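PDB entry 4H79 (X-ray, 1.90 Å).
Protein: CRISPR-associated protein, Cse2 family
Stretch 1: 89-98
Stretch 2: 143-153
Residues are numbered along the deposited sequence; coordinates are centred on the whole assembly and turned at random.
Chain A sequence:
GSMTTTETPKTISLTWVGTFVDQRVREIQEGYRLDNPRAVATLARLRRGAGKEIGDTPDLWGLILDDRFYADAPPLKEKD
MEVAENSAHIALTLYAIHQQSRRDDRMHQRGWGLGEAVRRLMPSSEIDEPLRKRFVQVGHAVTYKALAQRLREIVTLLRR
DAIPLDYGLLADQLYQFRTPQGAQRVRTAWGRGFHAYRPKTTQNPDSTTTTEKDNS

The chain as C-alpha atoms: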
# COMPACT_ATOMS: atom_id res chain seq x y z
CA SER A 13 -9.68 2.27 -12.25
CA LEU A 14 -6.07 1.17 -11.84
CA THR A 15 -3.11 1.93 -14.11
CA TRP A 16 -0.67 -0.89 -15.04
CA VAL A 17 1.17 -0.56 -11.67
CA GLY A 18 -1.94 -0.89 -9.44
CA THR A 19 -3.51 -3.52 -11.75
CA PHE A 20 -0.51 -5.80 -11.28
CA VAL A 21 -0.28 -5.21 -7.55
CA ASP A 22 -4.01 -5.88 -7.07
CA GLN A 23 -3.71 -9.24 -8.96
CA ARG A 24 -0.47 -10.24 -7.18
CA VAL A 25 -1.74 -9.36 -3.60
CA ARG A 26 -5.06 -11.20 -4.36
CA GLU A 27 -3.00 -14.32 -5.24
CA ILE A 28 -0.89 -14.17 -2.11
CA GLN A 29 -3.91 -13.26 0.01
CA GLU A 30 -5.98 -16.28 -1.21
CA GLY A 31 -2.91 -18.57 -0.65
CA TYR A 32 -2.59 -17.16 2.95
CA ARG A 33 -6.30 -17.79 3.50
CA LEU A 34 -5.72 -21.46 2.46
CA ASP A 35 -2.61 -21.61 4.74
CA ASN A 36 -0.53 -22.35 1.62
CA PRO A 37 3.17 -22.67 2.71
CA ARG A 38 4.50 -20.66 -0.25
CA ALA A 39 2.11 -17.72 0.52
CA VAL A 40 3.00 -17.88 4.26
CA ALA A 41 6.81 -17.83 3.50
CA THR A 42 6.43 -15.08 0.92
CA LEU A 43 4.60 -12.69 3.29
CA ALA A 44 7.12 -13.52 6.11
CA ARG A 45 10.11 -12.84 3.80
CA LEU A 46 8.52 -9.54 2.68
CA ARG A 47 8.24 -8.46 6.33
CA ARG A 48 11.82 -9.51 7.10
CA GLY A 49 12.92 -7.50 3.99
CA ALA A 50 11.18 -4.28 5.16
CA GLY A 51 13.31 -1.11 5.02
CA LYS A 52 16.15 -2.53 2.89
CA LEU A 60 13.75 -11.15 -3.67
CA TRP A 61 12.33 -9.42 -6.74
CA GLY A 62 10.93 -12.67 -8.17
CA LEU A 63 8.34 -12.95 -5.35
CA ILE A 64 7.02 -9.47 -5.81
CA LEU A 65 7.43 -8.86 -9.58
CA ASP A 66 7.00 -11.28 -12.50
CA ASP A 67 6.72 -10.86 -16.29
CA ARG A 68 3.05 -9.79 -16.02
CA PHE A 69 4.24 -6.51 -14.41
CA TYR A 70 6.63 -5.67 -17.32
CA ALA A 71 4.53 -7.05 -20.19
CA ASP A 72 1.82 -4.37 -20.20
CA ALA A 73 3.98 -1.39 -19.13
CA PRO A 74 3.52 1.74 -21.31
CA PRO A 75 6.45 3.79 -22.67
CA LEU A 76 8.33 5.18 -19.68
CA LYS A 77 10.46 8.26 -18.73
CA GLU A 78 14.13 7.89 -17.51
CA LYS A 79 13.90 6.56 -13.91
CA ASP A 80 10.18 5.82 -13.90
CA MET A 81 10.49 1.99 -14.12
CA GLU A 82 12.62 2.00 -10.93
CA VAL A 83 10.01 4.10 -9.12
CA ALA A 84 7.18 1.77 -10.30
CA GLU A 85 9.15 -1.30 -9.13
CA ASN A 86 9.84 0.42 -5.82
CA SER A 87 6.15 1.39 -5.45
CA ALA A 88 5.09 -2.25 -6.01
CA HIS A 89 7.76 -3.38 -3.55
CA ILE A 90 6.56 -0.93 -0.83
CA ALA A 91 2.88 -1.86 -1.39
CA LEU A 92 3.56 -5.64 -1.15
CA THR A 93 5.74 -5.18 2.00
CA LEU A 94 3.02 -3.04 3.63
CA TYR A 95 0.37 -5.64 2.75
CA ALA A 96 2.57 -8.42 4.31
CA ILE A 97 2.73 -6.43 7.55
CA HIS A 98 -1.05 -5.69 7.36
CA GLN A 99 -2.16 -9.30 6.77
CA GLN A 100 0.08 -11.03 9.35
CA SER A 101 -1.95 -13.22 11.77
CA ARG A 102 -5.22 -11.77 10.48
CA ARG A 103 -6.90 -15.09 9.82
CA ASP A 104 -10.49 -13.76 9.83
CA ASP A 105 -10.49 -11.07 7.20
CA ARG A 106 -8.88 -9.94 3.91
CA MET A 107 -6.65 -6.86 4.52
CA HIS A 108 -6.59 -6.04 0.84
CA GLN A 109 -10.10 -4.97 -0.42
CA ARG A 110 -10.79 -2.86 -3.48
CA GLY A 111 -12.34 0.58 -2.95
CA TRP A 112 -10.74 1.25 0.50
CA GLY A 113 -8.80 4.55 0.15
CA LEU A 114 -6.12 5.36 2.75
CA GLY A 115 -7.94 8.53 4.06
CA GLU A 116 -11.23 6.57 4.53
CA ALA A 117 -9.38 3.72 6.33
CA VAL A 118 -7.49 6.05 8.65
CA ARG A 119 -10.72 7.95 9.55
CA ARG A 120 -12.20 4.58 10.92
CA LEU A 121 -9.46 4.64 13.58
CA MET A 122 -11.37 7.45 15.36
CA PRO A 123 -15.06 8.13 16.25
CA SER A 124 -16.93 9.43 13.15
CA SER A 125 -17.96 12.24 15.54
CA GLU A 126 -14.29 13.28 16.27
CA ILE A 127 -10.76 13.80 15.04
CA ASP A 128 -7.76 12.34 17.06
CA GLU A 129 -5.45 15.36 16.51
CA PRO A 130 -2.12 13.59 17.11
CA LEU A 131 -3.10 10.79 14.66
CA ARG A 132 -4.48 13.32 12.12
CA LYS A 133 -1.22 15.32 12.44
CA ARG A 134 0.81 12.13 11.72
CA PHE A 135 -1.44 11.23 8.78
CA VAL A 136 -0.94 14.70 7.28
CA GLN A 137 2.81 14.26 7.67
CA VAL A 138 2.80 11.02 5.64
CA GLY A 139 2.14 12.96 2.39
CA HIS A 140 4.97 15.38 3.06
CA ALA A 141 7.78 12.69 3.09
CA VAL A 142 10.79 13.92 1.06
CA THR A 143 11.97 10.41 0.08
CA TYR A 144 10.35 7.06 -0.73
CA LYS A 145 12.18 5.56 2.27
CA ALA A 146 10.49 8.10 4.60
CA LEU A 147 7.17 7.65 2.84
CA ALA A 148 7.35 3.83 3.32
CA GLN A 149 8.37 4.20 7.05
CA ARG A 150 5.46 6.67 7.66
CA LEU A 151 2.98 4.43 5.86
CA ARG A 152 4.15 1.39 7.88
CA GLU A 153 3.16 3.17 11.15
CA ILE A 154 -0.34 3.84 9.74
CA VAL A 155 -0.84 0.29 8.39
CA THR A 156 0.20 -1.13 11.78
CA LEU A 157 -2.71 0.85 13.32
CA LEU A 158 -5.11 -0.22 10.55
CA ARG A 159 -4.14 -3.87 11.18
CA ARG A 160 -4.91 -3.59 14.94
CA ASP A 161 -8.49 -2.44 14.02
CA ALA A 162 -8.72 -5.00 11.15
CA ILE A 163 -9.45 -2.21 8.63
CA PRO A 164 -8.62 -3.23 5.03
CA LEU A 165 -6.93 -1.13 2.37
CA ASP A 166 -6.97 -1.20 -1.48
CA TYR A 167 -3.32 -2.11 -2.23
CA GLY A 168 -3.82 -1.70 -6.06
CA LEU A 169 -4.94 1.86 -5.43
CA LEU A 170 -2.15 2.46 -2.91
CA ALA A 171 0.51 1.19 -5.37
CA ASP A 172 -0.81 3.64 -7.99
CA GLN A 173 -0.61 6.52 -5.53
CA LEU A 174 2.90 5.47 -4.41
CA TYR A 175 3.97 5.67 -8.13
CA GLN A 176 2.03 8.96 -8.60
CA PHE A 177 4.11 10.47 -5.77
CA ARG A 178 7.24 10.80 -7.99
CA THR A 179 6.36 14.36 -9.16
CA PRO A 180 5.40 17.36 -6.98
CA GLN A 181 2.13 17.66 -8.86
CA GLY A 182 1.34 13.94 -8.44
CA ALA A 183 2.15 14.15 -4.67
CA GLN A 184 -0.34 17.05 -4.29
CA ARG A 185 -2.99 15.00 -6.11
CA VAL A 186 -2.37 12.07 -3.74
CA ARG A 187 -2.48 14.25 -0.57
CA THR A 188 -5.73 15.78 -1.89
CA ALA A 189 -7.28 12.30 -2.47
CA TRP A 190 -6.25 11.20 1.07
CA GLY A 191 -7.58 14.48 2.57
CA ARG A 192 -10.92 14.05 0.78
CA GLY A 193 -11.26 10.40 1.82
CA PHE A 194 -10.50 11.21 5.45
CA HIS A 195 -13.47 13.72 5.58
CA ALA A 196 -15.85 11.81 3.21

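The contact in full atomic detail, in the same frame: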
# COMPACT_ATOMS: atom_id res chain seq x y z
N HIS A 89 7.03 -2.76 -4.69
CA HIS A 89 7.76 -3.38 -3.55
C HIS A 89 7.25 -2.85 -2.19
O HIS A 89 6.99 -3.65 -1.21
CB HIS A 89 9.26 -3.06 -3.71
CG HIS A 89 10.12 -3.62 -2.61
ND1 HIS A 89 9.82 -4.79 -2.00
CD2 HIS A 89 11.27 -3.14 -2.00
CE1 HIS A 89 10.73 -5.05 -1.06
NE2 HIS A 89 11.63 -4.05 -1.06
N ILE A 90 7.09 -1.52 -2.09
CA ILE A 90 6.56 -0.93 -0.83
C ILE A 90 5.12 -1.44 -0.55
O ILE A 90 4.79 -1.82 0.60
CB ILE A 90 6.57 0.64 -0.87
CG1 ILE A 90 8.02 1.13 -0.99
CG2 ILE A 90 5.85 1.22 0.35
CD1 ILE A 90 8.15 2.61 -1.42
N ALA A 91 4.27 -1.42 -1.59
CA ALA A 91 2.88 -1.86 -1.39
C ALA A 91 2.82 -3.30 -0.89
O ALA A 91 2.02 -3.61 0.03
CB ALA A 91 2.06 -1.68 -2.66
N LEU A 92 3.56 -4.20 -1.55
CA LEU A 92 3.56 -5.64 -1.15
C LEU A 92 4.09 -5.82 0.25
O LEU A 92 3.54 -6.66 1.01
CB LEU A 92 4.44 -6.48 -2.10
CG LEU A 92 3.66 -7.21 -3.22
CD1 LEU A 92 2.73 -8.30 -2.68
CD2 LEU A 92 2.85 -6.26 -3.98
N THR A 93 5.14 -5.06 0.59
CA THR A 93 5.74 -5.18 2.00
C THR A 93 4.72 -4.70 3.00
O THR A 93 4.51 -5.32 4.06
CB THR A 93 7.01 -4.29 2.07
OG1 THR A 93 7.95 -4.81 1.09
CG2 THR A 93 7.65 -4.37 3.47
N LEU A 94 4.07 -3.54 2.71
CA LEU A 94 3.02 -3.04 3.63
C LEU A 94 1.89 -4.08 3.76
O LEU A 94 1.39 -4.35 4.87
CB LEU A 94 2.42 -1.68 3.15
CG LEU A 94 3.41 -0.50 3.22
CD1 LEU A 94 2.82 0.70 2.54
CD2 LEU A 94 3.73 -0.18 4.72
N TYR A 95 1.43 -4.63 2.64
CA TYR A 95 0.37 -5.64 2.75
C TYR A 95 0.79 -6.83 3.65
O TYR A 95 -0.04 -7.37 4.44
CB TYR A 95 -0.02 -6.16 1.30
CG TYR A 95 -0.93 -7.37 1.45
CD1 TYR A 95 -2.28 -7.20 1.87
CD2 TYR A 95 -0.44 -8.70 1.22
CE1 TYR A 95 -3.10 -8.31 2.12
CE2 TYR A 95 -1.27 -9.80 1.40
CZ TYR A 95 -2.58 -9.59 1.86
OH TYR A 95 -3.43 -10.67 2.06
N ALA A 96 2.05 -7.30 3.48
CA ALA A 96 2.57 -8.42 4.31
C ALA A 96 2.51 -8.11 5.80
O ALA A 96 2.21 -8.97 6.62
CB ALA A 96 4.01 -8.75 3.89
N ILE A 97 2.83 -6.87 6.14
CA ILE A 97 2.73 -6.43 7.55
C ILE A 97 1.27 -6.37 7.97
O ILE A 97 0.89 -6.89 9.04
CB ILE A 97 3.34 -5.00 7.67
CG1 ILE A 97 4.87 -5.07 7.49
CG2 ILE A 97 3.01 -4.40 9.07
CD1 ILE A 97 5.46 -3.72 7.19
N HIS A 98 0.41 -5.83 7.08
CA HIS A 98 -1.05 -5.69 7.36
C HIS A 98 -1.76 -6.99 7.57
O HIS A 98 -2.56 -7.16 8.52
CB HIS A 98 -1.68 -4.93 6.13
CG HIS A 98 -2.96 -4.23 6.46
ND1 HIS A 98 -3.54 -3.34 5.63
CD2 HIS A 98 -3.84 -4.42 7.56
CE1 HIS A 98 -4.73 -2.93 6.19
NE2 HIS A 98 -4.91 -3.59 7.38
N THR A 143 11.43 11.58 0.80
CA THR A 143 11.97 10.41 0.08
C THR A 143 11.01 9.23 0.16
O THR A 143 10.15 9.14 1.07
CB THR A 143 13.32 9.95 0.70
OG1 THR A 143 13.08 9.50 2.04
CG2 THR A 143 14.41 11.08 0.71
N TYR A 144 11.16 8.28 -0.76
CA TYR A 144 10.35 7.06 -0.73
C TYR A 144 10.61 6.24 0.52
O TYR A 144 9.70 5.61 1.05
CB TYR A 144 10.57 6.18 -1.95
CG TYR A 144 9.69 6.61 -3.07
CD1 TYR A 144 8.39 6.08 -3.17
CD2 TYR A 144 10.10 7.56 -3.99
CE1 TYR A 144 7.53 6.48 -4.16
CE2 TYR A 144 9.24 7.97 -5.00
CZ TYR A 144 7.96 7.44 -5.09
OH TYR A 144 7.06 7.82 -6.07
N LYS A 145 11.87 6.22 0.98
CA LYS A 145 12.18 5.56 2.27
C LYS A 145 11.34 6.14 3.44
O LYS A 145 10.82 5.39 4.28
CB LYS A 145 13.68 5.64 2.56
CG LYS A 145 14.08 5.16 3.95
CD LYS A 145 15.44 4.48 3.90
CE LYS A 145 16.36 5.10 4.93
NZ LYS A 145 17.22 4.13 5.65
N ALA A 146 11.24 7.46 3.52
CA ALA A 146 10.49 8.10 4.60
C ALA A 146 9.01 7.84 4.41
O ALA A 146 8.29 7.59 5.38
CB ALA A 146 10.78 9.61 4.66
N LEU A 147 8.55 7.88 3.15
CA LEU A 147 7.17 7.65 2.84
C LEU A 147 6.77 6.22 3.26
O LEU A 147 5.73 6.02 3.90
CB LEU A 147 6.90 7.84 1.34
CG LEU A 147 5.47 7.54 0.84
CD1 LEU A 147 4.41 8.36 1.59
CD2 LEU A 147 5.42 7.80 -0.70
N ALA A 148 7.62 5.23 2.92
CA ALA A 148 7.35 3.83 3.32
C ALA A 148 7.32 3.69 4.83
O ALA A 148 6.47 2.96 5.34
CB ALA A 148 8.40 2.87 2.71
N GLN A 149 8.29 4.31 5.55
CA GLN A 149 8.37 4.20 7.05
C GLN A 149 7.10 4.81 7.67
O GLN A 149 6.54 4.26 8.62
CB GLN A 149 9.59 4.91 7.66
CG GLN A 149 10.90 4.18 7.36
CD GLN A 149 12.19 5.00 7.55
OE1 GLN A 149 12.18 6.22 7.52
NE2 GLN A 149 13.31 4.30 7.70
N ARG A 150 6.66 5.97 7.13
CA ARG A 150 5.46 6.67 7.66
C ARG A 150 4.23 5.84 7.37
O ARG A 150 3.35 5.72 8.22
CB ARG A 150 5.33 8.11 7.19
CG ARG A 150 6.43 8.98 7.83
CD ARG A 150 6.53 10.30 7.08
NE ARG A 150 7.67 11.08 7.57
CZ ARG A 150 7.85 12.36 7.32
NH1 ARG A 150 6.94 13.03 6.58
NH2 ARG A 150 8.92 12.98 7.79
N LEU A 151 4.14 5.28 6.17
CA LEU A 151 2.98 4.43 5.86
C LEU A 151 2.94 3.17 6.76
O LEU A 151 1.89 2.67 7.13
CB LEU A 151 3.01 3.99 4.39
CG LEU A 151 2.50 5.12 3.43
CD1 LEU A 151 2.85 4.82 1.96
CD2 LEU A 151 1.01 5.48 3.66
N ARG A 152 4.09 2.60 7.03
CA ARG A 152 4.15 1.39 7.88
C ARG A 152 3.48 1.66 9.26
O ARG A 152 2.75 0.81 9.81
CB ARG A 152 5.62 0.94 8.01
CG ARG A 152 5.80 -0.24 8.89
CD ARG A 152 7.28 -0.62 9.18
NE ARG A 152 7.28 -2.00 9.71
CZ ARG A 152 6.68 -2.43 10.84
NH1 ARG A 152 6.73 -3.74 11.18
NH2 ARG A 152 6.04 -1.58 11.64
N GLU A 153 3.75 2.82 9.83
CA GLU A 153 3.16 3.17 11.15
C GLU A 153 1.63 3.19 11.06
O GLU A 153 0.93 2.75 11.95
CB GLU A 153 3.66 4.54 11.68
CG GLU A 153 5.18 4.59 11.90
CD GLU A 153 5.71 6.01 12.23
OE1 GLU A 153 4.91 7.00 12.23
OE2 GLU A 153 6.94 6.16 12.50

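Two helices that run nearly alongside each other can pack by fitting apolar side chains together without a hydrogen bond between them, and this pair from a Cse2-family protein is a compact example. Their N-to-C directions differ by 21° and their axes come no nearer than 10.4 Å; the contact buries 337 Å², both sides summed, most of the close pairs being apolar. One helix supplies the bumps: Ile 90, Leu 94 and Ile 97, spaced four and three residues apart, lie along one side of it and all point toward the partner. The other supplies a matching relief. Ala 148, with no more than a methyl group, leaves a shallow place that Ile 90 occupies, CG2 of Ile 90 lying 3.8 Å from CB of Ala 148. The other branch of Ile 90 reaches the Tyr 144 ring obliquely, its CD1 3.9 Å from CD1 of Tyr 144. One turn on, Leu 94 fills the hollow bounded by Ala 148, Leu 151 and Arg 152: its CD1 is 3.8 Å from CB of Leu 151, while its CD2 comes within 3.6 Å of CA of Arg 152, close against the backbone. At the exposed margin the extended Arg 152 lies across Ile 97, whose CD1 is 3.6 Å from NE of Arg 152 and whose CG2 sits over one face of the guanidinium. Its long stem covers a buried isoleucine while remaining exposed itself.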